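Side-chain contacts in MutT/NUDIX family protein (Bacillus thuringiensis str. Al Hakam, PDB 3ID9), which is a Nudix-family hydrolase that probably cleaves a nucleoside diphosphate linked to another group, though its substrate is not established: residues Val36-Gln41 with Asn130-Tyr135; Gly28-Asp33 with Thr73-Lys78; Leu83-Lys88 with Ser94-Thr99. All coordinates share one frame; numbering follows the deposited sequence.

In the fold
The three contacts share one mixed sheet. Along the chain interactions 1 and 2 alternate: Gly28-Asp33 comes first, then Val36-Gln41, then Thr73-Lys78, with Asn130-Tyr135 closing interaction 1 last. Interaction 3 follows interaction 2 and falls between the two halves of interaction 1. Interactions 1 and 2 have centres about 14 Å apart; each uses one of the neighbouring strands 23-32 and 35-40, and Leu37 packs on Leu75 between them. Interaction 3 lies across the chain's centre, its centre about 20 Å from both others, yet Ile29 packs on Leu83 and Thr99. The first two join the sheet to the segment before helix 139-147 and the turn after helix 61-72; interaction 3 pairs two of its strands.

Interaction 1. Residues Val36-Gln41 with Asn130-Tyr135; sequences VLLVKQ and NELSYY
Leu38 pushes one methyl, CD1, into the notch between Leu132 and the ring of Tyr135, and this bump in its hollow is the heart of a small, purely apolar contact. Its CG lies opposite the carbonyl carbon, beside the backbone N (chi1 -64°), and chi2 near -170° carries CD1 outward to the ring. The methyl comes over a face: it stands 4.0 Å above the ring plane, displaced from the centre toward the rim, with Leu38 CD1 at 4.1 Å from Tyr135 CG. The other wall is Leu132, whose CD1 lies 4.3 Å from Leu38 CD1. Leu132 turns its second branch to Val36, CD2 meeting Val36 CG2 at 4.1 Å, the side chains crossing at about a right angle. One leucine fork thus straddles Val36 and Leu38, two apart on the strand and so on the same side of it.

The notch lies on a short 3-10 turn, where Tyr135 N bonds to Leu132 O at 2.8 Å, consistent with ring and leucine being presented together. Tyr134 backs the ring from the opposite face, its CD2 over the ring centre, leaving Tyr135 sandwiched.

Within the fold, strand 35-40 is flanked in the sheet by strands 23-32, 48-54 and 124-128. The turn packs against it, with Tyr135 also on Gln125 and Val127 of strand 124-128, while Leu132 reaches Ile142 and Val36 reaches Ile145 of helix 139-147.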
loop_
_atom_site.group_PDB
_atom_site.type_symbol
_atom_site.label_atom_id
_atom_site.label_comp_id
_atom_site.label_asym_id
_atom_site.label_seq_id
_atom_site.Cartn_x
_atom_site.Cartn_y
_atom_site.Cartn_z
ATOM N N VAL B 36 -12.035 -4.114 -17.884
ATOM C CA VAL B 36 -11.311 -4.772 -16.811
ATOM C C VAL B 36 -11.318 -6.281 -16.992
ATOM O O VAL B 36 -12.319 -6.864 -17.383
ATOM C CB VAL B 36 -11.931 -4.444 -15.431
ATOM C CG1 VAL B 36 -11.068 -5.019 -14.323
ATOM C CG2 VAL B 36 -12.035 -2.951 -15.258
ATOM N N LEU B 37 -10.196 -6.914 -16.683
ATOM C CA LEU B 37 -10.075 -8.359 -16.795
ATOM C C LEU B 37 -10.789 -9.071 -15.647
ATOM O O LEU B 37 -10.424 -8.898 -14.491
ATOM C CB LEU B 37 -8.590 -8.738 -16.786
ATOM C CG LEU B 37 -8.003 -10.160 -16.841
ATOM C CD1 LEU B 37 -9.000 -11.212 -16.408
ATOM C CD2 LEU B 37 -7.516 -10.427 -18.246
ATOM N N LEU B 38 -11.814 -9.861 -15.960
ATOM C CA LEU B 38 -12.489 -10.634 -14.931
ATOM C C LEU B 38 -12.194 -12.096 -15.192
ATOM O O LEU B 38 -11.985 -12.514 -16.322
ATOM C CB LEU B 38 -14.001 -10.412 -14.913
ATOM C CG LEU B 38 -14.471 -8.994 -14.574
ATOM C CD1 LEU B 38 -15.991 -9.015 -14.350
ATOM C CD2 LEU B 38 -13.727 -8.473 -13.330
ATOM N N VAL B 39 -12.176 -12.858 -14.115
ATOM C CA VAL B 39 -11.885 -14.268 -14.131
ATOM C C VAL B 39 -13.093 -14.994 -13.550
ATOM O O VAL B 39 -13.870 -14.413 -12.786
ATOM C CB VAL B 39 -10.605 -14.515 -13.283
ATOM C CG1 VAL B 39 -10.627 -15.874 -12.640
ATOM C CG2 VAL B 39 -9.382 -14.374 -14.168
ATOM N N LYS B 40 -13.272 -16.255 -13.919
ATOM C CA LYS B 40 -14.402 -17.007 -13.396
ATOM C C LYS B 40 -13.904 -17.865 -12.241
ATOM O O LYS B 40 -12.932 -18.609 -12.388
ATOM C CB LYS B 40 -15.008 -17.887 -14.487
ATOM C CG LYS B 40 -16.340 -18.500 -14.127
ATOM C CD LYS B 40 -17.488 -17.533 -14.370
ATOM C CE LYS B 40 -18.415 -18.039 -15.487
ATOM N NZ LYS B 40 -19.024 -19.372 -15.184
ATOM N N GLN B 41 -14.570 -17.740 -11.091
ATOM C CA GLN B 41 -14.214 -18.489 -9.883
ATOM C C GLN B 41 -14.538 -19.974 -9.998
ATOM O O GLN B 41 -15.635 -20.351 -10.421
ATOM C CB GLN B 41 -14.950 -17.922 -8.664
ATOM C CG GLN B 41 -14.572 -16.498 -8.289
ATOM C CD GLN B 41 -15.354 -15.990 -7.082
ATOM O OE1 GLN B 41 -16.586 -15.887 -7.122
ATOM N NE2 GLN B 41 -14.642 -15.677 -6.000
ATOM N N ASN B 130 -17.770 0.643 -17.329
ATOM C CA ASN B 130 -19.092 1.205 -17.081
ATOM C C ASN B 130 -20.184 0.132 -17.043
ATOM O O ASN B 130 -21.372 0.454 -17.086
ATOM C CB ASN B 130 -19.443 2.256 -18.140
ATOM C CG ASN B 130 -19.407 1.700 -19.561
ATOM O OD1 ASN B 130 -20.093 0.726 -19.887
ATOM N ND2 ASN B 130 -18.605 2.328 -20.417
ATOM N N GLU B 131 -19.784 -1.137 -16.967
ATOM C CA GLU B 131 -20.745 -2.241 -16.909
ATOM C C GLU B 131 -20.506 -3.158 -15.723
ATOM O O GLU B 131 -21.199 -4.162 -15.573
ATOM C CB GLU B 131 -20.694 -3.086 -18.180
ATOM C CG GLU B 131 -21.216 -2.402 -19.425
ATOM C CD GLU B 131 -21.272 -3.353 -20.602
ATOM O OE1 GLU B 131 -22.018 -4.349 -20.513
ATOM O OE2 GLU B 131 -20.569 -3.112 -21.609
ATOM N N LEU B 132 -19.524 -2.819 -14.889
ATOM C CA LEU B 132 -19.209 -3.628 -13.718
ATOM C C LEU B 132 -20.367 -3.761 -12.731
ATOM O O LEU B 132 -20.427 -4.729 -11.975
ATOM C CB LEU B 132 -17.995 -3.071 -12.978
ATOM C CG LEU B 132 -16.554 -3.497 -13.303
ATOM C CD1 LEU B 132 -16.530 -4.771 -14.156
ATOM C CD2 LEU B 132 -15.839 -2.354 -13.998
ATOM N N SER B 133 -21.282 -2.799 -12.724
ATOM C CA SER B 133 -22.408 -2.874 -11.798
ATOM C C SER B 133 -23.186 -4.153 -12.056
ATOM O O SER B 133 -23.767 -4.739 -11.146
ATOM C CB SER B 133 -23.324 -1.656 -11.953
ATOM O OG SER B 133 -23.672 -1.460 -13.310
ATOM N N TYR B 134 -23.187 -4.591 -13.307
ATOM C CA TYR B 134 -23.881 -5.810 -13.677
ATOM C C TYR B 134 -23.292 -7.021 -12.952
ATOM O O TYR B 134 -23.990 -7.996 -12.684
ATOM C CB TYR B 134 -23.771 -6.025 -15.182
ATOM C CG TYR B 134 -24.410 -7.301 -15.661
ATOM C CD1 TYR B 134 -25.778 -7.363 -15.932
ATOM C CD2 TYR B 134 -23.645 -8.452 -15.837
ATOM C CE1 TYR B 134 -26.368 -8.546 -16.370
ATOM C CE2 TYR B 134 -24.221 -9.638 -16.270
ATOM C CZ TYR B 134 -25.581 -9.680 -16.537
ATOM O OH TYR B 134 -26.143 -10.857 -16.965
ATOM N N TYR B 135 -22.002 -6.962 -12.643
ATOM C CA TYR B 135 -21.352 -8.070 -11.963
ATOM C C TYR B 135 -21.231 -7.899 -10.456
ATOM O O TYR B 135 -20.461 -8.609 -9.810
ATOM C CB TYR B 135 -19.977 -8.336 -12.579
ATOM C CG TYR B 135 -20.070 -8.840 -13.997
ATOM C CD1 TYR B 135 -19.894 -7.981 -15.080
ATOM C CD2 TYR B 135 -20.376 -10.171 -14.256
ATOM C CE1 TYR B 135 -20.022 -8.440 -16.382
ATOM C CE2 TYR B 135 -20.508 -10.638 -15.550
ATOM C CZ TYR B 135 -20.332 -9.771 -16.609
ATOM O OH TYR B 135 -20.488 -10.245 -17.890
#

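Interaction 2. Residues Gly28-Asp33 with Thr73-Lys78; sequences GILIED and TGLEVK
Leu30 reaches across in a stretched conformation, its CG trans to the backbone N (chi1 -163°) and CD1 trans to CA (chi2 179°), which carries that single methyl as far from the strand as the side chain allows. Leu75 answers with CG beside its own N (chi1 -62°) and an equally straight second torsion, and the two side chains meet at a slant, Leu30 CD1 lying 3.7 Å from Leu75 CD1. Val77, two residues further on, offers CG1, the branch lying opposite its carbonyl carbon, and Leu30 CD1 sits 4.1 Å from Val77 CG1. One methyl therefore serves as the whole bridge from Gly28-Asp33: it is wedged against two partners that strand-like alternation from Leu75 to Val77 puts on the same side of the chain. No hydrogen bond crosses this buried contact.

What places Leu75 is the turn before it. Thr73, the first residue to leave the helix, takes the N-H of Leu75 on its hydroxyl in an ST turn, with Leu75 N to Thr73 OG1 at 3.1 Å, and the same hydroxyl is hydrogen-bonded to Met69 O in helix 61-72. Gly74 between them has a positive phi, a conformation that suits glycine. Beyond the pair, Leu37 of strand 35-40 packs on both Leu30 and Leu75, and a salt bridge joins Glu76 to Arg70.

By sequence, Gly74 and Leu75 form the closing glycine-hydrophobic pair of the Nudix box, whose loop-helix-loop packs here, partly through its last residue, on the sheet.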
loop_
_atom_site.group_PDB
_atom_site.type_symbol
_atom_site.label_atom_id
_atom_site.label_comp_id
_atom_site.label_asym_id
_atom_site.label_seq_id
_atom_site.Cartn_x
_atom_site.Cartn_y
_atom_site.Cartn_z
ATOM N N GLY B 28 -5.719 -8.149 -8.654
ATOM C CA GLY B 28 -5.215 -7.500 -9.841
ATOM C C GLY B 28 -6.279 -6.791 -10.654
ATOM O O GLY B 28 -7.396 -7.281 -10.813
ATOM N N ILE B 29 -5.925 -5.619 -11.163
ATOM C CA ILE B 29 -6.824 -4.846 -11.989
ATOM C C ILE B 29 -6.066 -4.477 -13.257
ATOM O O ILE B 29 -5.265 -3.533 -13.281
ATOM C CB ILE B 29 -7.330 -3.596 -11.245
ATOM C CG1 ILE B 29 -8.295 -4.048 -10.143
ATOM C CG2 ILE B 29 -8.017 -2.647 -12.208
ATOM C CD1 ILE B 29 -9.036 -2.944 -9.452
ATOM N N LEU B 30 -6.313 -5.268 -14.301
ATOM C CA LEU B 30 -5.677 -5.092 -15.595
ATOM C C LEU B 30 -6.703 -4.478 -16.530
ATOM O O LEU B 30 -7.656 -5.140 -16.954
ATOM C CB LEU B 30 -5.195 -6.450 -16.120
ATOM C CG LEU B 30 -4.169 -6.483 -17.262
ATOM C CD1 LEU B 30 -3.828 -7.935 -17.578
ATOM C CD2 LEU B 30 -4.722 -5.789 -18.504
ATOM N N ILE B 31 -6.496 -3.205 -16.841
ATOM C CA ILE B 31 -7.391 -2.452 -17.702
ATOM C C ILE B 31 -6.784 -2.218 -19.077
ATOM O O ILE B 31 -5.618 -1.842 -19.201
ATOM C CB ILE B 31 -7.710 -1.079 -17.085
ATOM C CG1 ILE B 31 -8.363 -1.269 -15.717
ATOM C CG2 ILE B 31 -8.607 -0.282 -18.011
ATOM C CD1 ILE B 31 -8.403 0.005 -14.884
ATOM N N GLU B 32 -7.589 -2.456 -20.105
ATOM C CA GLU B 32 -7.190 -2.252 -21.490
ATOM C C GLU B 32 -8.449 -1.837 -22.240
ATOM O O GLU B 32 -9.494 -2.482 -22.126
ATOM C CB GLU B 32 -6.594 -3.533 -22.090
ATOM C CG GLU B 32 -5.151 -3.804 -21.668
ATOM C CD GLU B 32 -4.527 -4.990 -22.389
ATOM O OE1 GLU B 32 -5.040 -5.372 -23.457
ATOM O OE2 GLU B 32 -3.510 -5.534 -21.899
ATOM N N ASP B 33 -8.349 -0.736 -22.978
ATOM C CA ASP B 33 -9.474 -0.204 -23.735
ATOM C C ASP B 33 -10.692 -0.012 -22.847
ATOM O O ASP B 33 -11.802 -0.399 -23.210
ATOM C CB ASP B 33 -9.844 -1.128 -24.897
ATOM C CG ASP B 33 -8.640 -1.542 -25.718
ATOM O OD1 ASP B 33 -7.836 -0.656 -26.089
ATOM O OD2 ASP B 33 -8.507 -2.758 -25.997
ATOM N N THR B 73 -5.161 -16.608 -15.467
ATOM C CA THR B 73 -5.310 -16.007 -16.796
ATOM C C THR B 73 -4.158 -16.366 -17.740
ATOM O O THR B 73 -4.192 -16.034 -18.925
ATOM C CB THR B 73 -5.344 -14.462 -16.731
ATOM O OG1 THR B 73 -3.999 -13.962 -16.668
ATOM C CG2 THR B 73 -6.108 -13.982 -15.503
ATOM N N GLY B 74 -3.134 -17.027 -17.214
ATOM C CA GLY B 74 -1.998 -17.386 -18.038
ATOM C C GLY B 74 -1.220 -16.212 -18.623
ATOM O O GLY B 74 -0.320 -16.417 -19.435
ATOM N N LEU B 75 -1.543 -14.986 -18.212
ATOM C CA LEU B 75 -0.859 -13.792 -18.723
ATOM C C LEU B 75 0.385 -13.409 -17.925
ATOM O O LEU B 75 0.506 -13.737 -16.747
ATOM C CB LEU B 75 -1.799 -12.585 -18.699
ATOM C CG LEU B 75 -3.078 -12.565 -19.527
ATOM C CD1 LEU B 75 -3.807 -11.249 -19.272
ATOM C CD2 LEU B 75 -2.735 -12.711 -21.009
ATOM N N GLU B 76 1.307 -12.709 -18.578
ATOM C CA GLU B 76 2.513 -12.224 -17.914
ATOM C C GLU B 76 2.250 -10.751 -17.628
ATOM O O GLU B 76 1.900 -9.987 -18.527
ATOM C CB GLU B 76 3.741 -12.370 -18.817
ATOM C CG GLU B 76 4.283 -13.786 -18.887
ATOM C CD GLU B 76 4.642 -14.334 -17.513
ATOM O OE1 GLU B 76 5.447 -13.692 -16.800
ATOM O OE2 GLU B 76 4.122 -15.408 -17.143
ATOM N N VAL B 77 2.406 -10.349 -16.375
ATOM C CA VAL B 77 2.140 -8.964 -16.018
ATOM C C VAL B 77 3.208 -8.328 -15.152
ATOM O O VAL B 77 4.086 -9.003 -14.616
ATOM C CB VAL B 77 0.806 -8.851 -15.253
ATOM C CG1 VAL B 77 -0.323 -9.461 -16.076
ATOM C CG2 VAL B 77 0.921 -9.553 -13.898
ATOM N N LYS B 78 3.123 -7.010 -15.030
ATOM C CA LYS B 78 4.028 -6.268 -14.172
ATOM C C LYS B 78 3.170 -5.246 -13.434
ATOM O O LYS B 78 2.131 -4.806 -13.938
ATOM C CB LYS B 78 5.128 -5.573 -14.976
ATOM C CG LYS B 78 4.718 -4.302 -15.677
ATOM C CD LYS B 78 5.918 -3.710 -16.416
ATOM C CE LYS B 78 5.529 -2.481 -17.233
ATOM N NZ LYS B 78 6.687 -1.933 -17.995
#

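Interaction 3. Residues Leu83-Lys88 with Ser94-Thr99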
loop_
_atom_site.group_PDB
_atom_site.type_symbol
_atom_site.label_atom_id
_atom_site.label_comp_id
_atom_site.label_asym_id
_atom_site.label_seq_id
_atom_site.Cartn_x
_atom_site.Cartn_y
_atom_site.Cartn_z
ATOM N N LEU B 83 -2.922 0.418 -5.886
ATOM C CA LEU B 83 -4.136 1.200 -6.008
ATOM C C LEU B 83 -4.901 1.400 -4.710
ATOM O O LEU B 83 -5.372 2.502 -4.410
ATOM C CB LEU B 83 -5.080 0.552 -7.025
ATOM C CG LEU B 83 -6.454 1.226 -7.098
ATOM C CD1 LEU B 83 -6.302 2.590 -7.760
ATOM C CD2 LEU B 83 -7.432 0.360 -7.878
ATOM N N TYR B 84 -5.019 0.333 -3.935
ATOM C CA TYR B 84 -5.812 0.408 -2.735
ATOM C C TYR B 84 -5.354 -0.606 -1.704
ATOM O O TYR B 84 -5.054 -1.756 -2.033
ATOM C CB TYR B 84 -7.268 0.146 -3.123
ATOM C CG TYR B 84 -8.289 0.362 -2.046
ATOM C CD1 TYR B 84 -8.757 1.641 -1.747
ATOM C CD2 TYR B 84 -8.826 -0.717 -1.348
ATOM C CE1 TYR B 84 -9.743 1.840 -0.780
ATOM C CE2 TYR B 84 -9.809 -0.533 -0.382
ATOM C CZ TYR B 84 -10.266 0.745 -0.104
ATOM O OH TYR B 84 -11.261 0.916 0.835
ATOM N N VAL B 85 -5.297 -0.165 -0.454
ATOM C CA VAL B 85 -4.896 -1.021 0.644
ATOM C C VAL B 85 -6.027 -0.982 1.657
ATOM O O VAL B 85 -6.473 0.085 2.082
ATOM C CB VAL B 85 -3.571 -0.545 1.293
ATOM C CG1 VAL B 85 -3.273 -1.373 2.528
ATOM C CG2 VAL B 85 -2.424 -0.683 0.295
ATOM N N CYS B 86 -6.511 -2.163 2.009
ATOM C CA CYS B 86 -7.602 -2.284 2.957
ATOM C C CYS B 86 -7.157 -3.221 4.070
ATOM O O CYS B 86 -6.737 -4.348 3.807
ATOM C CB CYS B 86 -8.840 -2.850 2.244
ATOM S SG CYS B 86 -10.235 -3.232 3.340
ATOM N N ASP B 87 -7.210 -2.755 5.313
ATOM C CA ASP B 87 -6.813 -3.632 6.393
ATOM C C ASP B 87 -7.876 -3.764 7.465
ATOM O O ASP B 87 -8.556 -2.801 7.817
ATOM C CB ASP B 87 -5.437 -3.229 6.972
ATOM C CG ASP B 87 -5.484 -2.006 7.871
ATOM O OD1 ASP B 87 -6.001 -0.946 7.458
ATOM O OD2 ASP B 87 -4.970 -2.114 9.003
ATOM N N LYS B 88 -8.040 -5.003 7.921
ATOM C CA LYS B 88 -9.008 -5.373 8.947
ATOM C C LYS B 88 -8.264 -6.075 10.062
ATOM O O LYS B 88 -8.192 -7.304 10.086
ATOM C CB LYS B 88 -10.059 -6.338 8.391
ATOM C CG LYS B 88 -11.104 -5.725 7.472
ATOM C CD LYS B 88 -12.116 -6.792 7.098
ATOM C CE LYS B 88 -13.229 -6.259 6.221
ATOM N NZ LYS B 88 -14.187 -7.367 5.903
ATOM N N SER B 94 -5.846 -11.412 11.251
ATOM C CA SER B 94 -5.777 -10.026 10.789
ATOM C C SER B 94 -5.644 -10.043 9.278
ATOM O O SER B 94 -4.912 -10.862 8.727
ATOM C CB SER B 94 -4.574 -9.305 11.401
ATOM O OG SER B 94 -4.838 -8.933 12.740
ATOM N N LEU B 95 -6.331 -9.125 8.612
ATOM C CA LEU B 95 -6.306 -9.102 7.162
ATOM C C LEU B 95 -5.820 -7.829 6.493
ATOM O O LEU B 95 -6.231 -6.721 6.836
ATOM C CB LEU B 95 -7.703 -9.435 6.637
ATOM C CG LEU B 95 -8.006 -9.143 5.166
ATOM C CD1 LEU B 95 -7.121 -9.981 4.252
ATOM C CD2 LEU B 95 -9.472 -9.443 4.914
ATOM N N LEU B 96 -4.939 -8.008 5.521
ATOM C CA LEU B 96 -4.426 -6.894 4.752
ATOM C C LEU B 96 -4.737 -7.245 3.291
ATOM O O LEU B 96 -4.339 -8.300 2.795
ATOM C CB LEU B 96 -2.924 -6.748 4.981
ATOM C CG LEU B 96 -2.283 -5.506 4.363
ATOM C CD1 LEU B 96 -2.947 -4.255 4.916
ATOM C CD2 LEU B 96 -0.800 -5.499 4.662
ATOM N N HIS B 97 -5.479 -6.377 2.615
ATOM C CA HIS B 97 -5.854 -6.614 1.224
ATOM C C HIS B 97 -5.288 -5.539 0.290
ATOM O O HIS B 97 -5.689 -4.378 0.357
ATOM C CB HIS B 97 -7.384 -6.651 1.102
ATOM C CG HIS B 97 -7.875 -7.052 -0.256
ATOM N ND1 HIS B 97 -9.191 -6.910 -0.647
ATOM C CD2 HIS B 97 -7.227 -7.605 -1.313
ATOM C CE1 HIS B 97 -9.332 -7.353 -1.883
ATOM N NE2 HIS B 97 -8.154 -7.782 -2.309
ATOM N N ILE B 98 -4.364 -5.930 -0.582
ATOM C CA ILE B 98 -3.760 -4.992 -1.527
ATOM C C ILE B 98 -4.268 -5.176 -2.968
ATOM O O ILE B 98 -4.319 -6.294 -3.478
ATOM C CB ILE B 98 -2.206 -5.122 -1.560
ATOM C CG1 ILE B 98 -1.590 -4.727 -0.215
ATOM C CG2 ILE B 98 -1.636 -4.219 -2.639
ATOM C CD1 ILE B 98 -1.571 -5.829 0.804
ATOM N N THR B 99 -4.629 -4.067 -3.612
ATOM C CA THR B 99 -5.104 -4.084 -4.992
ATOM C C THR B 99 -4.085 -3.401 -5.900
ATOM O O THR B 99 -3.728 -2.240 -5.683
ATOM C CB THR B 99 -6.460 -3.353 -5.144
ATOM O OG1 THR B 99 -7.504 -4.154 -4.581
ATOM C CG2 THR B 99 -6.775 -3.102 -6.613
HETATM O O HOH W 1 -7.452 -3.576 -1.719
#
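Tyr84 O is gripped from two directions: the N-H of Thr99 reaches it at 2.8 Å from Thr99 N, and water 1 donates to Tyr84 O from 3.0 Å. The same water gives its other hydrogen to His97 O, 2.8 Å from the water oxygen, and lies 2.9 Å from Thr99 OG1. With chi1 of -73° that hydroxyl stands beside its own backbone N, turned toward the water, while CG2 goes to Leu83. The water lies in the plane of the Tyr84 ring at its edge and above a rim of the His97 imidazole, so it is lodged among side chains of one sheet face.

Along the backbones the bonded pairs are Tyr84-Thr99, Cys86-His97 and Lys88-Leu95. At one end the regular pattern is broken, for Thr99 O takes Leu83 N at 2.8 Å and, weakly, Tyr84 N as well. At the other, Leu95 N approaches Lys88 O from 50° above the carbonyl plane, though still at 3.0 Å.

The opposite face carries Val85, Asp87, Leu96 and Ile98. Here Leu96 folds its CD1 across the strands, 3.4 Å from Asp87 CB and 3.8 Å from Val85 CG1, covering the aliphatic base of the aspartate. Its carboxylate has other partners: OD1 bonds Tyr155 OH and OD2 the backbone N of Leu61 of the second subunit. Val85 also packs on Leu82 of that subunit, so part of this face, at Val85 and Asp87, meets the second subunit. On the water's side, His97 NE2 bonds Thr27 OG1.

The arrangement is an antiparallel beta hairpin, strands at 169°, with Leu83 and Tyr84 opposite Thr99 as a classic beta bulge, built into the mixed sheet of the Nudix fold.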